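Local coordinates for plasmodesmata-located protein 5 (Arabidopsis thaliana, PDB 6GRE) that restricts cell-to-cell trafficking through plasmodesmata during salicylic acid-triggered immune responses by regulating callose deposition, and is required for systemic acquired resistance, at residues C78-V86 with L98-Y107. Sequence-based numbering, arbitrary orientation.
Sequences CVSSAVAQV and LQMENCLIRY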
loop_
_atom_site.group_PDB
_atom_site.type_symbol
_atom_site.label_atom_id
_atom_site.label_comp_id
_atom_site.label_asym_id
_atom_site.label_seq_id
_atom_site.Cartn_x
_atom_site.Cartn_y
_atom_site.Cartn_z
ATOM N N CYS A 78 1.669 13.196 -1.867
ATOM C CA CYS A 78 1.425 12.059 -0.990
ATOM C C CYS A 78 2.750 11.477 -0.484
ATOM O O CYS A 78 2.911 11.249 0.700
ATOM C CB CYS A 78 0.609 10.991 -1.709
ATOM S SG CYS A 78 0.019 9.692 -0.595
ATOM N N VAL A 79 3.659 11.204 -1.404
ATOM C CA VAL A 79 4.901 10.533 -1.056
ATOM C C VAL A 79 5.742 11.441 -0.152
ATOM O O VAL A 79 6.341 10.971 0.808
ATOM C CB VAL A 79 5.655 10.076 -2.312
ATOM C CG1 VAL A 79 7.067 9.609 -1.998
ATOM C CG2 VAL A 79 4.878 8.980 -3.016
ATOM N N SER A 80 5.752 12.745 -0.446
ATOM C CA SER A 80 6.448 13.704 0.408
ATOM C C SER A 80 5.915 13.637 1.839
ATOM O O SER A 80 6.701 13.636 2.788
ATOM C CB SER A 80 6.323 15.095 -0.133
ATOM O OG SER A 80 7.045 15.217 -1.341
ATOM N N SER A 81 4.582 13.596 1.976
ATOM C CA SER A 81 3.926 13.534 3.254
ATOM C C SER A 81 4.264 12.217 3.959
ATOM O O SER A 81 4.490 12.178 5.177
ATOM C CB SER A 81 2.429 13.723 3.122
ATOM O OG SER A 81 1.809 13.510 4.377
ATOM N N ALA A 82 4.278 11.119 3.197
ATOM C CA ALA A 82 4.598 9.831 3.775
ATOM C C ALA A 82 6.017 9.878 4.355
ATOM O O ALA A 82 6.243 9.389 5.440
ATOM C CB ALA A 82 4.450 8.732 2.746
ATOM N N VAL A 83 6.954 10.413 3.571
ATOM C CA VAL A 83 8.350 10.485 4.002
ATOM C C VAL A 83 8.446 11.347 5.274
ATOM O O VAL A 83 9.180 11.003 6.213
ATOM C CB VAL A 83 9.248 11.022 2.878
ATOM C CG1 VAL A 83 10.619 11.423 3.418
ATOM C CG2 VAL A 83 9.389 10.018 1.741
ATOM N N ALA A 84 7.676 12.442 5.317
ATOM C CA ALA A 84 7.716 13.396 6.444
ATOM C C ALA A 84 7.146 12.767 7.722
ATOM O O ALA A 84 7.477 13.229 8.816
ATOM C CB ALA A 84 6.974 14.660 6.080
ATOM N N GLN A 85 6.281 11.750 7.577
ATOM C CA GLN A 85 5.541 11.120 8.681
ATOM C C GLN A 85 6.247 9.857 9.188
ATOM O O GLN A 85 6.152 9.522 10.388
ATOM C CB GLN A 85 4.124 10.722 8.247
ATOM C CG GLN A 85 3.195 11.899 7.991
ATOM C CD GLN A 85 1.775 11.449 7.736
ATOM O OE1 GLN A 85 1.042 11.118 8.659
ATOM N NE2 GLN A 85 1.370 11.437 6.477
ATOM N N VAL A 86 6.902 9.122 8.276
ATOM C CA VAL A 86 7.436 7.819 8.609
ATOM C C VAL A 86 8.598 7.987 9.599
ATOM O O VAL A 86 8.787 7.142 10.466
ATOM C CB VAL A 86 7.837 6.990 7.369
ATOM C CG1 VAL A 86 9.085 7.524 6.673
ATOM C CG2 VAL A 86 7.985 5.523 7.730
ATOM N N LEU A 98 4.676 2.678 5.573
ATOM C CA LEU A 98 3.650 3.652 5.847
ATOM C C LEU A 98 2.651 3.650 4.693
ATOM O O LEU A 98 3.027 3.847 3.545
ATOM C CB LEU A 98 4.290 5.027 6.036
ATOM C CG LEU A 98 3.372 6.122 6.547
ATOM C CD1 LEU A 98 2.977 5.874 7.986
ATOM C CD2 LEU A 98 4.057 7.464 6.435
ATOM N N GLN A 99 1.380 3.383 5.033
ATOM C CA GLN A 99 0.301 3.366 4.091
ATOM C C GLN A 99 -0.579 4.578 4.357
ATOM O O GLN A 99 -1.032 4.767 5.474
ATOM C CB GLN A 99 -0.556 2.114 4.245
ATOM C CG GLN A 99 -1.709 2.038 3.259
ATOM C CD GLN A 99 -1.268 1.674 1.868
ATOM O OE1 GLN A 99 -0.706 0.610 1.668
ATOM N NE2 GLN A 99 -1.518 2.554 0.912
ATOM N N MET A 100 -0.771 5.370 3.318
ATOM C CA MET A 100 -1.732 6.471 3.263
ATOM C C MET A 100 -2.845 6.092 2.287
ATOM O O MET A 100 -2.757 5.096 1.587
ATOM C CB MET A 100 -1.037 7.743 2.783
ATOM C CG MET A 100 -0.109 8.256 3.847
ATOM S SD MET A 100 0.960 9.599 3.324
ATOM C CE MET A 100 -0.233 10.903 3.044
ATOM N N GLU A 101 -3.896 6.898 2.243
ATOM C CA GLU A 101 -4.984 6.636 1.348
ATOM C C GLU A 101 -4.475 6.529 -0.099
ATOM O O GLU A 101 -4.855 5.600 -0.814
ATOM C CB GLU A 101 -6.025 7.743 1.489
ATOM C CG GLU A 101 -7.300 7.483 0.718
ATOM C CD GLU A 101 -8.253 6.426 1.258
ATOM O OE1 GLU A 101 -7.972 5.813 2.323
ATOM O OE2 GLU A 101 -9.306 6.238 0.617
ATOM N N ASN A 102 -3.596 7.445 -0.511
ATOM C CA ASN A 102 -3.260 7.578 -1.923
ATOM C C ASN A 102 -1.840 7.088 -2.257
ATOM O O ASN A 102 -1.455 7.115 -3.412
ATOM C CB ASN A 102 -3.408 9.023 -2.368
ATOM C CG ASN A 102 -4.866 9.422 -2.464
ATOM O OD1 ASN A 102 -5.739 8.561 -2.467
ATOM N ND2 ASN A 102 -5.111 10.717 -2.542
ATOM N N CYS A 103 -1.094 6.595 -1.281
ATOM C CA CYS A 103 0.274 6.115 -1.566
ATOM C C CYS A 103 0.794 5.301 -0.390
ATOM O O CYS A 103 0.249 5.349 0.706
ATOM C CB CYS A 103 1.265 7.237 -1.880
ATOM S SG CYS A 103 1.591 8.350 -0.496
ATOM N N LEU A 104 1.876 4.547 -0.649
ATOM C CA LEU A 104 2.640 3.901 0.410
ATOM C C LEU A 104 4.134 4.136 0.164
ATOM O O LEU A 104 4.529 4.348 -0.988
ATOM C CB LEU A 104 2.325 2.400 0.472
ATOM C CG LEU A 104 2.706 1.570 -0.756
ATOM C CD1 LEU A 104 4.158 1.050 -0.686
ATOM C CD2 LEU A 104 1.737 0.400 -0.952
ATOM N N ILE A 105 4.913 4.043 1.240
ATOM C CA ILE A 105 6.350 3.882 1.157
ATOM C C ILE A 105 6.747 2.688 2.018
ATOM O O ILE A 105 6.090 2.382 3.019
ATOM C CB ILE A 105 7.086 5.173 1.559
ATOM C CG1 ILE A 105 6.777 5.598 2.989
ATOM C CG2 ILE A 105 6.824 6.267 0.551
ATOM C CD1 ILE A 105 7.681 6.708 3.508
ATOM N N ARG A 106 7.809 1.991 1.607
ATOM C CA ARG A 106 8.216 0.804 2.308
ATOM C C ARG A 106 9.721 0.628 2.128
ATOM O O ARG A 106 10.221 0.745 1.011
ATOM C CB ARG A 106 7.447 -0.413 1.781
ATOM C CG ARG A 106 7.625 -1.694 2.575
ATOM C CD ARG A 106 6.731 -2.757 1.949
ATOM N NE ARG A 106 6.745 -4.011 2.686
ATOM C CZ ARG A 106 5.767 -4.899 2.658
ATOM N NH1 ARG A 106 4.788 -4.753 1.784
ATOM N NH2 ARG A 106 5.769 -5.914 3.511
ATOM N N TYR A 107 10.398 0.323 3.238
ATOM C CA TYR A 107 11.834 0.076 3.188
ATOM C C TYR A 107 12.208 -1.010 4.192
ATOM O O TYR A 107 11.531 -1.250 5.151
ATOM C CB TYR A 107 12.598 1.371 3.447
ATOM C CG TYR A 107 12.273 2.079 4.738
ATOM C CD1 TYR A 107 12.900 1.747 5.928
ATOM C CD2 TYR A 107 11.383 3.134 4.758
ATOM C CE1 TYR A 107 12.607 2.420 7.105
ATOM C CE2 TYR A 107 11.086 3.818 5.916
ATOM C CZ TYR A 107 11.726 3.484 7.093
ATOM O OH TYR A 107 11.433 4.201 8.211
#
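Cys78 turns its SG anti to the backbone N (chi1 -170°), while Cys103 sets its own SG between N and carbonyl carbon (chi1 65°); the two sulfurs meet as a disulfide with SG to SG 2.1 Å and a chi3 of -88°, close to the relaxed right-angle twist. This bond staples helix 72-90 to the start of strand 103-108. Next to it, Met100 bends at its thioether, laying SD 3.6 Å from Ala82 CB and carrying CE to Ser81 OG, also 3.6 Å away. Gln85 NE2 comes at that thioether from the opposite direction, but its amide is held by Asn7 O and, weakly, by Ser81. Leu98 CD2 lies 3.1 Å from Ala82 O, a tight approach to a carbonyl that already accepts from the backbone N of Gln85 and Val86. Further along the helix, Ile105 CD1 meets Val86 CG1 tip to tip at 3.6 Å. Val86 CG2 then approaches the Tyr107 ring obliquely, 3.7 Å from OH. Phe35 and Leu31 of helix 23-38 continue this core beside Ile105 and Tyr107. The helix thus packs across the antiparallel hairpin of the first Gnk2-homologous (DUF26) domain, fixed covalently at Cys78 and by apolar contacts beyond, consistent with a probably extracellular ectodomain, where disulfides are stable.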